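Local coordinates for peptidoglycan synthetase penicillin-binding protein 3 (Bifidobacterium adolescentis, PDB 4YE5), which probably acts as a penicillin-binding transpeptidase that cross-links peptidoglycan strands during cell-wall synthesis, at residues D220-V230 with E541-Y550; H471-D479 with F530-A540. All coordinates share one frame; numbering follows the deposited sequence.

Contact 1 (D220-V230 with E541-Y550); sequences DRDVQWYTEKV and EIGEFLMQKY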
loop_
_atom_site.group_PDB
_atom_site.type_symbol
_atom_site.label_atom_id
_atom_site.label_comp_id
_atom_site.label_asym_id
_atom_site.label_seq_id
_atom_site.Cartn_x
_atom_site.Cartn_y
_atom_site.Cartn_z
ATOM N N ASP A 220 3.030 -8.128 -6.140
ATOM C CA ASP A 220 3.080 -8.853 -7.414
ATOM C C ASP A 220 1.721 -8.733 -8.088
ATOM O O ASP A 220 0.708 -9.113 -7.509
ATOM C CB ASP A 220 3.360 -10.338 -7.170
ATOM C CG ASP A 220 3.491 -11.130 -8.464
ATOM O OD1 ASP A 220 2.444 -11.468 -9.055
ATOM O OD2 ASP A 220 4.638 -11.411 -8.887
ATOM N N ARG A 221 1.730 -8.235 -9.322
ATOM C CA ARG A 221 0.522 -7.934 -10.097
ATOM C C ARG A 221 -0.358 -9.175 -10.220
ATOM O O ARG A 221 -1.571 -9.087 -10.091
ATOM C CB ARG A 221 0.942 -7.450 -11.503
ATOM C CG ARG A 221 -0.023 -6.551 -12.248
ATOM C CD ARG A 221 0.539 -6.145 -13.637
ATOM N NE ARG A 221 0.837 -7.333 -14.414
ATOM C CZ ARG A 221 0.052 -7.837 -15.361
ATOM N NH1 ARG A 221 -1.061 -7.219 -15.723
ATOM N NH2 ARG A 221 0.408 -8.950 -15.974
ATOM N N ASP A 222 0.254 -10.333 -10.461
ATOM C CA ASP A 222 -0.501 -11.585 -10.619
ATOM C C ASP A 222 -1.112 -12.079 -9.307
ATOM O O ASP A 222 -2.253 -12.553 -9.284
ATOM C CB ASP A 222 0.371 -12.676 -11.256
ATOM C CG ASP A 222 1.003 -12.217 -12.580
ATOM O OD1 ASP A 222 0.247 -11.992 -13.556
ATOM O OD2 ASP A 222 2.249 -12.053 -12.639
ATOM N N VAL A 223 -0.374 -11.986 -8.209
ATOM C CA VAL A 223 -0.963 -12.375 -6.917
ATOM C C VAL A 223 -2.068 -11.386 -6.513
ATOM O O VAL A 223 -3.120 -11.777 -6.000
ATOM C CB VAL A 223 0.104 -12.450 -5.808
ATOM C CG1 VAL A 223 -0.530 -12.818 -4.457
ATOM C CG2 VAL A 223 1.225 -13.474 -6.198
ATOM N N GLN A 224 -1.817 -10.099 -6.726
ATOM C CA GLN A 224 -2.803 -9.077 -6.381
ATOM C C GLN A 224 -4.081 -9.288 -7.191
ATOM O O GLN A 224 -5.189 -9.244 -6.662
ATOM C CB GLN A 224 -2.241 -7.668 -6.662
ATOM C CG GLN A 224 -3.227 -6.537 -6.274
ATOM C CD GLN A 224 -3.286 -6.276 -4.764
ATOM O OE1 GLN A 224 -2.350 -6.567 -4.030
ATOM N NE2 GLN A 224 -4.372 -5.667 -4.317
ATOM N N TRP A 225 -3.923 -9.526 -8.483
ATOM C CA TRP A 225 -5.083 -9.735 -9.350
ATOM C C TRP A 225 -5.874 -10.954 -8.909
ATOM O O TRP A 225 -7.101 -10.890 -8.816
ATOM C CB TRP A 225 -4.691 -9.890 -10.826
ATOM C CG TRP A 225 -5.900 -9.991 -11.730
ATOM C CD1 TRP A 225 -6.545 -8.955 -12.361
ATOM C CD2 TRP A 225 -6.618 -11.184 -12.090
ATOM N NE1 TRP A 225 -7.608 -9.435 -13.088
ATOM C CE2 TRP A 225 -7.680 -10.796 -12.932
ATOM C CE3 TRP A 225 -6.472 -12.542 -11.771
ATOM C CZ2 TRP A 225 -8.590 -11.715 -13.460
ATOM C CZ3 TRP A 225 -7.380 -13.454 -12.299
ATOM C CH2 TRP A 225 -8.423 -13.035 -13.131
ATOM N N TYR A 226 -5.188 -12.064 -8.638
ATOM C CA TYR A 226 -5.923 -13.278 -8.241
ATOM C C TYR A 226 -6.617 -13.103 -6.885
ATOM O O TYR A 226 -7.726 -13.600 -6.651
ATOM C CB TYR A 226 -5.023 -14.516 -8.238
ATOM C CG TYR A 226 -5.816 -15.810 -8.189
ATOM C CD1 TYR A 226 -6.383 -16.355 -9.346
ATOM C CD2 TYR A 226 -6.001 -16.472 -7.002
ATOM C CE1 TYR A 226 -7.124 -17.536 -9.295
ATOM C CE2 TYR A 226 -6.758 -17.643 -6.930
ATOM C CZ TYR A 226 -7.304 -18.177 -8.078
ATOM O OH TYR A 226 -8.034 -19.351 -7.997
ATOM N N THR A 227 -5.959 -12.391 -5.975
ATOM C CA THR A 227 -6.545 -12.190 -4.661
ATOM C C THR A 227 -7.815 -11.330 -4.774
ATOM O O THR A 227 -8.830 -11.625 -4.132
ATOM C CB THR A 227 -5.529 -11.538 -3.705
ATOM O OG1 THR A 227 -4.385 -12.402 -3.587
ATOM C CG2 THR A 227 -6.153 -11.342 -2.335
ATOM N N GLU A 228 -7.762 -10.289 -5.603
ATOM C CA GLU A 228 -8.949 -9.458 -5.836
ATOM C C GLU A 228 -10.060 -10.267 -6.506
ATOM O O GLU A 228 -11.237 -10.113 -6.176
ATOM C CB GLU A 228 -8.598 -8.204 -6.654
ATOM C CG GLU A 228 -7.785 -7.201 -5.830
ATOM C CD GLU A 228 -7.388 -5.941 -6.605
ATOM O OE1 GLU A 228 -7.807 -5.794 -7.762
ATOM O OE2 GLU A 228 -6.682 -5.091 -6.018
ATOM N N LYS A 229 -9.671 -11.145 -7.422
ATOM C CA LYS A 229 -10.609 -12.046 -8.083
ATOM C C LYS A 229 -11.273 -13.019 -7.070
ATOM O O LYS A 229 -12.486 -13.254 -7.104
ATOM C CB LYS A 229 -9.887 -12.834 -9.187
ATOM C CG LYS A 229 -10.817 -13.737 -10.023
ATOM C CD LYS A 229 -11.779 -12.897 -10.858
ATOM C CE LYS A 229 -12.755 -13.773 -11.650
ATOM N NZ LYS A 229 -13.714 -12.921 -12.401
ATOM N N VAL A 230 -10.476 -13.575 -6.164
ATOM C CA VAL A 230 -11.032 -14.448 -5.131
ATOM C C VAL A 230 -12.013 -13.679 -4.253
ATOM O O VAL A 230 -13.086 -14.174 -3.906
ATOM C CB VAL A 230 -9.929 -15.059 -4.251
ATOM C CG1 VAL A 230 -10.527 -15.666 -2.987
ATOM C CG2 VAL A 230 -9.163 -16.113 -5.055
ATOM N N GLU A 541 -8.302 -20.895 -1.014
ATOM C CA GLU A 541 -8.332 -20.612 -2.456
ATOM C C GLU A 541 -7.087 -19.801 -2.862
ATOM O O GLU A 541 -6.461 -20.059 -3.881
ATOM C CB GLU A 541 -9.584 -19.808 -2.823
ATOM C CG GLU A 541 -10.897 -20.582 -2.744
ATOM C CD GLU A 541 -11.000 -21.644 -3.825
ATOM O OE1 GLU A 541 -10.842 -21.276 -5.014
ATOM O OE2 GLU A 541 -11.218 -22.842 -3.485
ATOM N N ILE A 542 -6.736 -18.812 -2.057
ATOM C CA ILE A 542 -5.527 -18.032 -2.306
ATOM C C ILE A 542 -4.307 -18.936 -2.136
ATOM O O ILE A 542 -3.419 -18.959 -2.991
ATOM C CB ILE A 542 -5.468 -16.819 -1.368
ATOM C CG1 ILE A 542 -6.656 -15.891 -1.661
ATOM C CG2 ILE A 542 -4.115 -16.070 -1.502
ATOM C CD1 ILE A 542 -6.929 -14.882 -0.513
ATOM N N GLY A 543 -4.292 -19.701 -1.046
ATOM C CA GLY A 543 -3.225 -20.663 -0.793
ATOM C C GLY A 543 -2.968 -21.617 -1.956
ATOM O O GLY A 543 -1.825 -21.797 -2.386
ATOM N N GLU A 544 -4.031 -22.217 -2.482
ATOM C CA GLU A 544 -3.910 -23.088 -3.650
ATOM C C GLU A 544 -3.216 -22.395 -4.826
ATOM O O GLU A 544 -2.331 -22.958 -5.455
ATOM C CB GLU A 544 -5.284 -23.581 -4.112
ATOM C CG GLU A 544 -5.201 -24.430 -5.377
ATOM C CD GLU A 544 -6.555 -24.730 -6.012
ATOM O OE1 GLU A 544 -7.438 -23.835 -6.070
ATOM O OE2 GLU A 544 -6.731 -25.876 -6.461
ATOM N N PHE A 545 -3.635 -21.174 -5.135
ATOM C CA PHE A 545 -3.021 -20.435 -6.244
ATOM C C PHE A 545 -1.520 -20.208 -6.003
ATOM O O PHE A 545 -0.727 -20.352 -6.914
ATOM C CB PHE A 545 -3.732 -19.087 -6.432
ATOM C CG PHE A 545 -3.054 -18.164 -7.418
ATOM C CD1 PHE A 545 -3.205 -18.353 -8.791
ATOM C CD2 PHE A 545 -2.294 -17.098 -6.974
ATOM C CE1 PHE A 545 -2.581 -17.506 -9.701
ATOM C CE2 PHE A 545 -1.673 -16.237 -7.874
ATOM C CZ PHE A 545 -1.817 -16.443 -9.237
ATOM N N LEU A 546 -1.149 -19.838 -4.772
ATOM C CA LEU A 546 0.253 -19.530 -4.442
ATOM C C LEU A 546 1.187 -20.729 -4.522
ATOM O O LEU A 546 2.323 -20.601 -4.971
ATOM C CB LEU A 546 0.366 -18.923 -3.050
ATOM C CG LEU A 546 -0.197 -17.518 -2.844
ATOM C CD1 LEU A 546 -0.261 -17.203 -1.342
ATOM C CD2 LEU A 546 0.647 -16.466 -3.593
HETATM N N MSE A 547 0.724 -21.893 -4.071
HETATM C CA MSE A 547 1.544 -23.098 -4.164
HETATM C C MSE A 547 1.777 -23.467 -5.629
HETATM O O MSE A 547 2.847 -23.933 -5.981
HETATM C CB MSE A 547 0.901 -24.296 -3.426
HETATM C CG MSE A 547 0.563 -24.066 -1.973
HETATM SE SE MSE A 547 2.126 -23.800 -0.843
HETATM C CE MSE A 547 2.111 -21.875 -0.731
ATOM N N GLN A 548 0.768 -23.280 -6.473
ATOM C CA GLN A 548 0.904 -23.587 -7.909
ATOM C C GLN A 548 1.783 -22.551 -8.606
ATOM O O GLN A 548 2.671 -22.903 -9.370
ATOM C CB GLN A 548 -0.479 -23.647 -8.590
ATOM C CG GLN A 548 -0.466 -23.542 -10.145
ATOM C CD GLN A 548 -0.361 -24.895 -10.843
ATOM O OE1 GLN A 548 -0.570 -25.941 -10.227
ATOM N NE2 GLN A 548 -0.041 -24.876 -12.139
ATOM N N LYS A 549 1.535 -21.265 -8.338
ATOM C CA LYS A 549 2.315 -20.207 -8.983
ATOM C C LYS A 549 3.797 -20.326 -8.673
ATOM O O LYS A 549 4.624 -20.234 -9.562
ATOM C CB LYS A 549 1.839 -18.807 -8.579
ATOM C CG LYS A 549 2.643 -17.662 -9.252
ATOM C CD LYS A 549 2.078 -16.282 -8.815
ATOM C CE LYS A 549 3.017 -15.141 -9.209
ATOM N NZ LYS A 549 3.200 -15.153 -10.678
ATOM N N TYR A 550 4.136 -20.516 -7.407
ATOM C CA TYR A 550 5.552 -20.552 -7.036
ATOM C C TYR A 550 6.117 -21.961 -7.022
ATOM O O TYR A 550 7.269 -22.172 -6.624
ATOM C CB TYR A 550 5.776 -19.831 -5.698
ATOM C CG TYR A 550 5.446 -18.360 -5.815
ATOM C CD1 TYR A 550 6.338 -17.473 -6.427
ATOM C CD2 TYR A 550 4.226 -17.863 -5.378
ATOM C CE1 TYR A 550 6.031 -16.123 -6.567
ATOM C CE2 TYR A 550 3.916 -16.506 -5.503
ATOM C CZ TYR A 550 4.817 -15.644 -6.096
ATOM O OH TYR A 550 4.502 -14.298 -6.225
HETATM O O HOH W 1 6.340 -12.723 -7.338
HETATM O O HOH W 2 4.397 -12.760 -11.215
HETATM O O HOH W 3 -7.520 -21.012 -6.077
#
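The rings of Tyr-226 and Phe-545 form an offset stack, with centroids 4.1 Å apart and planes 10° from parallel. The side chains slide past each other in opposite directions: Tyr-226 CD2 comes 3.4 Å from Phe-545 CG, and Tyr-226 CB makes a CH-pi contact over the Phe-545 face. Both have CG anti to the backbone N (chi1 -165° for Tyr-226), which sends each ring across the gap between segments 221-230 and 541-549, nearly antiparallel at 154°.

Beside the stack, Val-223 divides its methyls, CG1 meeting Leu-546 CD2 at 3.9 Å while CG2 lies 3.4 Å from Tyr-550 OH. Farther along, Thr-227 CG2 and Val-230 CG1 pack on Ile-542. Both helices lie on one side of the five-stranded antiparallel sheet, as in the penicillin-recognising fold, Leu-546 resting on Val-247.

Asp-220 is the N-cap of helix 221-238, its OD1 accepting from Val-223 N at 3.0 Å; its OD2 reaches Tyr-550 OH through one water. A second water accepts from Lys-549 NZ and can donate to Asp-220 OD2 and Asp-222 OD2, though acceptors outnumber its protons. The direct Asp-222 OD2 to Lys-549 NZ salt bridge is long, at 3.8 Å. A third water lies within hydrogen-bonding reach of Tyr-226 OH, Glu-541 O and Glu-544 OE1.

Direct contact is mainly apolar and aromatic; the long salt bridge and waters probably add a modest, solvent-screened attraction between N-cap and C-terminal turn.

Contact 2 (H471-D479 with F530-A540); sequences HYNTFVKVD and FGGLTAGPVTA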
loop_
_atom_site.group_PDB
_atom_site.type_symbol
_atom_site.label_atom_id
_atom_site.label_comp_id
_atom_site.label_asym_id
_atom_site.label_seq_id
_atom_site.Cartn_x
_atom_site.Cartn_y
_atom_site.Cartn_z
ATOM N N HIS A 471 -8.538 -29.031 12.575
ATOM C CA HIS A 471 -9.889 -28.979 13.137
ATOM C C HIS A 471 -10.961 -28.634 12.073
ATOM O O HIS A 471 -12.115 -29.038 12.202
ATOM C CB HIS A 471 -9.926 -27.975 14.300
ATOM C CG HIS A 471 -11.186 -28.027 15.102
ATOM N ND1 HIS A 471 -11.403 -28.968 16.085
ATOM C CD2 HIS A 471 -12.301 -27.257 15.063
ATOM C CE1 HIS A 471 -12.595 -28.772 16.624
ATOM N NE2 HIS A 471 -13.160 -27.740 16.025
ATOM N N TYR A 472 -10.564 -27.905 11.029
ATOM C CA TYR A 472 -11.475 -27.479 9.953
ATOM C C TYR A 472 -11.186 -28.142 8.602
ATOM O O TYR A 472 -11.657 -27.679 7.565
ATOM C CB TYR A 472 -11.442 -25.939 9.801
ATOM C CG TYR A 472 -11.903 -25.264 11.081
ATOM C CD1 TYR A 472 -13.158 -25.535 11.598
ATOM C CD2 TYR A 472 -11.068 -24.404 11.789
ATOM C CE1 TYR A 472 -13.599 -24.948 12.759
ATOM C CE2 TYR A 472 -11.499 -23.811 12.964
ATOM C CZ TYR A 472 -12.757 -24.097 13.446
ATOM O OH TYR A 472 -13.198 -23.534 14.614
ATOM N N ASN A 473 -10.442 -29.242 8.605
ATOM C CA ASN A 473 -9.991 -29.786 7.333
ATOM C C ASN A 473 -11.075 -30.509 6.537
ATOM O O ASN A 473 -10.810 -30.971 5.432
ATOM C CB ASN A 473 -8.704 -30.639 7.468
ATOM C CG ASN A 473 -8.928 -31.945 8.198
ATOM O OD1 ASN A 473 -10.040 -32.267 8.587
ATOM N ND2 ASN A 473 -7.849 -32.718 8.386
ATOM N N THR A 474 -12.288 -30.608 7.087
ATOM C CA THR A 474 -13.410 -31.141 6.307
ATOM C C THR A 474 -13.859 -30.139 5.233
ATOM O O THR A 474 -14.495 -30.528 4.251
ATOM C CB THR A 474 -14.627 -31.528 7.190
ATOM O OG1 THR A 474 -14.936 -30.434 8.057
ATOM C CG2 THR A 474 -14.318 -32.773 8.047
ATOM N N PHE A 475 -13.540 -28.853 5.416
ATOM C CA PHE A 475 -13.941 -27.826 4.446
ATOM C C PHE A 475 -12.852 -26.788 4.114
ATOM O O PHE A 475 -13.054 -25.918 3.255
ATOM C CB PHE A 475 -15.259 -27.135 4.861
ATOM C CG PHE A 475 -15.146 -26.295 6.102
ATOM C CD1 PHE A 475 -15.141 -26.887 7.368
ATOM C CD2 PHE A 475 -15.044 -24.921 6.009
ATOM C CE1 PHE A 475 -15.028 -26.103 8.508
ATOM C CE2 PHE A 475 -14.931 -24.135 7.143
ATOM C CZ PHE A 475 -14.911 -24.717 8.386
ATOM N N VAL A 476 -11.703 -26.868 4.787
ATOM C CA VAL A 476 -10.592 -25.945 4.482
ATOM C C VAL A 476 -9.360 -26.796 4.149
ATOM O O VAL A 476 -8.789 -27.443 5.025
ATOM C CB VAL A 476 -10.274 -24.976 5.650
ATOM C CG1 VAL A 476 -9.185 -23.944 5.228
ATOM C CG2 VAL A 476 -11.530 -24.254 6.134
ATOM N N LYS A 477 -8.970 -26.813 2.880
ATOM C CA LYS A 477 -7.958 -27.748 2.398
ATOM C C LYS A 477 -7.170 -27.106 1.276
ATOM O O LYS A 477 -7.747 -26.437 0.437
ATOM C CB LYS A 477 -8.604 -29.003 1.781
ATOM C CG LYS A 477 -9.124 -30.075 2.729
ATOM C CD LYS A 477 -9.463 -31.347 1.924
ATOM C CE LYS A 477 -10.389 -32.341 2.687
ATOM N NZ LYS A 477 -11.785 -31.787 2.961
ATOM N N VAL A 478 -5.860 -27.347 1.240
ATOM C CA VAL A 478 -5.081 -27.087 0.041
ATOM C C VAL A 478 -4.356 -28.393 -0.238
ATOM O O VAL A 478 -3.423 -28.757 0.485
ATOM C CB VAL A 478 -4.060 -25.929 0.195
ATOM C CG1 VAL A 478 -3.247 -25.775 -1.109
ATOM C CG2 VAL A 478 -4.759 -24.620 0.496
ATOM N N ASP A 479 -4.816 -29.110 -1.261
ATOM C CA ASP A 479 -4.365 -30.481 -1.501
ATOM C C ASP A 479 -2.844 -30.562 -1.635
ATOM O O ASP A 479 -2.244 -29.819 -2.415
ATOM C CB ASP A 479 -5.018 -31.067 -2.749
ATOM C CG ASP A 479 -4.659 -32.535 -2.948
ATOM O OD1 ASP A 479 -4.748 -33.288 -1.958
ATOM O OD2 ASP A 479 -4.278 -32.931 -4.076
ATOM N N PHE A 530 -20.987 -21.897 5.388
ATOM C CA PHE A 530 -19.841 -21.862 6.306
ATOM C C PHE A 530 -19.994 -20.823 7.401
ATOM O O PHE A 530 -19.205 -20.795 8.340
ATOM C CB PHE A 530 -18.496 -21.705 5.543
ATOM C CG PHE A 530 -18.320 -22.714 4.432
ATOM C CD1 PHE A 530 -18.473 -24.076 4.694
ATOM C CD2 PHE A 530 -18.056 -22.306 3.125
ATOM C CE1 PHE A 530 -18.326 -25.039 3.674
ATOM C CE2 PHE A 530 -17.901 -23.262 2.086
ATOM C CZ PHE A 530 -18.045 -24.630 2.365
ATOM N N GLY A 531 -21.021 -19.987 7.294
ATOM C CA GLY A 531 -21.316 -19.019 8.345
ATOM C C GLY A 531 -20.084 -18.245 8.789
ATOM O O GLY A 531 -19.357 -17.690 7.970
ATOM N N GLY A 532 -19.797 -18.263 10.084
ATOM C CA GLY A 532 -18.711 -17.456 10.608
ATOM C C GLY A 532 -17.320 -17.995 10.331
ATOM O O GLY A 532 -16.325 -17.355 10.695
ATOM N N LEU A 533 -17.237 -19.152 9.672
ATOM C CA LEU A 533 -15.944 -19.731 9.269
ATOM C C LEU A 533 -15.633 -19.544 7.776
ATOM O O LEU A 533 -14.690 -20.124 7.239
ATOM C CB LEU A 533 -15.911 -21.225 9.632
ATOM C CG LEU A 533 -15.693 -21.410 11.141
ATOM C CD1 LEU A 533 -16.246 -22.723 11.609
ATOM C CD2 LEU A 533 -14.195 -21.296 11.477
ATOM N N THR A 534 -16.430 -18.723 7.112
ATOM C CA THR A 534 -16.293 -18.513 5.675
ATOM C C THR A 534 -14.893 -18.008 5.273
ATOM O O THR A 534 -14.408 -18.326 4.192
ATOM C CB THR A 534 -17.390 -17.553 5.158
ATOM O OG1 THR A 534 -18.678 -18.096 5.487
ATOM C CG2 THR A 534 -17.321 -17.408 3.641
ATOM N N ALA A 535 -14.239 -17.236 6.133
ATOM C CA ALA A 535 -12.907 -16.744 5.760
ATOM C C ALA A 535 -11.887 -17.873 5.539
ATOM O O ALA A 535 -10.951 -17.711 4.767
ATOM C CB ALA A 535 -12.378 -15.707 6.766
ATOM N N GLY A 536 -12.084 -19.015 6.195
ATOM C CA GLY A 536 -11.194 -20.166 6.016
ATOM C C GLY A 536 -11.009 -20.668 4.582
ATOM O O GLY A 536 -9.899 -20.675 4.069
ATOM N N PRO A 537 -12.094 -21.110 3.928
ATOM C CA PRO A 537 -11.981 -21.603 2.541
ATOM C C PRO A 537 -11.436 -20.514 1.609
ATOM O O PRO A 537 -10.760 -20.819 0.644
ATOM C CB PRO A 537 -13.433 -21.918 2.169
ATOM C CG PRO A 537 -14.091 -22.274 3.525
ATOM C CD PRO A 537 -13.448 -21.292 4.482
ATOM N N VAL A 538 -11.731 -19.254 1.908
ATOM C CA VAL A 538 -11.204 -18.149 1.101
ATOM C C VAL A 538 -9.675 -18.087 1.211
ATOM O O VAL A 538 -9.010 -17.924 0.204
ATOM C CB VAL A 538 -11.894 -16.795 1.444
ATOM C CG1 VAL A 538 -11.388 -15.638 0.517
ATOM C CG2 VAL A 538 -13.422 -16.952 1.322
ATOM N N THR A 539 -9.098 -18.271 2.405
ATOM C CA THR A 539 -7.634 -18.234 2.486
ATOM C C THR A 539 -7.053 -19.406 1.714
ATOM O O THR A 539 -5.993 -19.296 1.120
ATOM C CB THR A 539 -7.085 -18.288 3.934
ATOM O OG1 THR A 539 -7.211 -19.624 4.455
ATOM C CG2 THR A 539 -7.819 -17.293 4.827
ATOM N N ALA A 540 -7.755 -20.538 1.753
ATOM C CA ALA A 540 -7.309 -21.743 1.058
ATOM C C ALA A 540 -7.340 -21.637 -0.478
ATOM O O ALA A 540 -6.504 -22.234 -1.166
ATOM C CB ALA A 540 -8.109 -22.982 1.547
#
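Phe-475 and Phe-530 lie with planes 14° apart, but their centroids are separated by 5.3 Å and the rings barely overlap; contact is made where Phe-475 CD2 approaches Phe-530 CD1 at 3.8 Å. A chi1 of 67° places Phe-475 CG between its backbone N and carbonyl carbon, and the ring then presents its edge to Leu-533 CB and Pro-537 CG.

Leu-533 also forms a CH-pi contact, its CD2 standing 3.9 Å from the centroid of the Tyr-472 ring and 20° off the normal. His-471 CD2 lies against the opposite face.

Elsewhere methyls meet both apolar groups and backbone carbonyls. Val-476 CG1 lies 3.5 Å from Gly-536 O, while its CG2 meets Pro-537 CD at 3.9 Å. Ala-540 CB rests against Lys-477 O, at 3.6 Å, and Val-478 CG2.

Within the helix, Thr-539 OG1 and Ala-540 N both bond to Gly-536 O.

The loop linking helix 455-470 to edge strand 484-492 thus packs on the first turns of helix 535-549, the C-terminal helix of the transpeptidase domain. Tyr-506 of strand 501-510 touches Tyr-472, Val-476, Ala-535 and Thr-539, while Val-538 packs on Val-521 of strand 517-524 and on helix 221-238.

How the contacts relate
Helix 535-549 is common to both contacts, whose centres lie about 17 Å apart: its early turns serve contact 2 and its later turns contact 1. Direct packing joins them, with Val-230 CG1 of contact 1 3.6 Å from Val-538 CG1 of contact 2, and Val-478 CG1 3.8 Å from Glu-544 CA. The helix therefore lies between helix 221-238 and the 471-479 loop, against the antiparallel sheet. Tyr-472 lies near, without touching, the presumed SxxK motif (Ser-287, Lys-290) and the K(T/S)G-type motif at Lys-486, so contact 2 is the one that lies near the probable active site. At contact 1, the Tyr-550 side chain lies about 3 Å (nearest atoms) from a bound glycerol, probably from crystallisation.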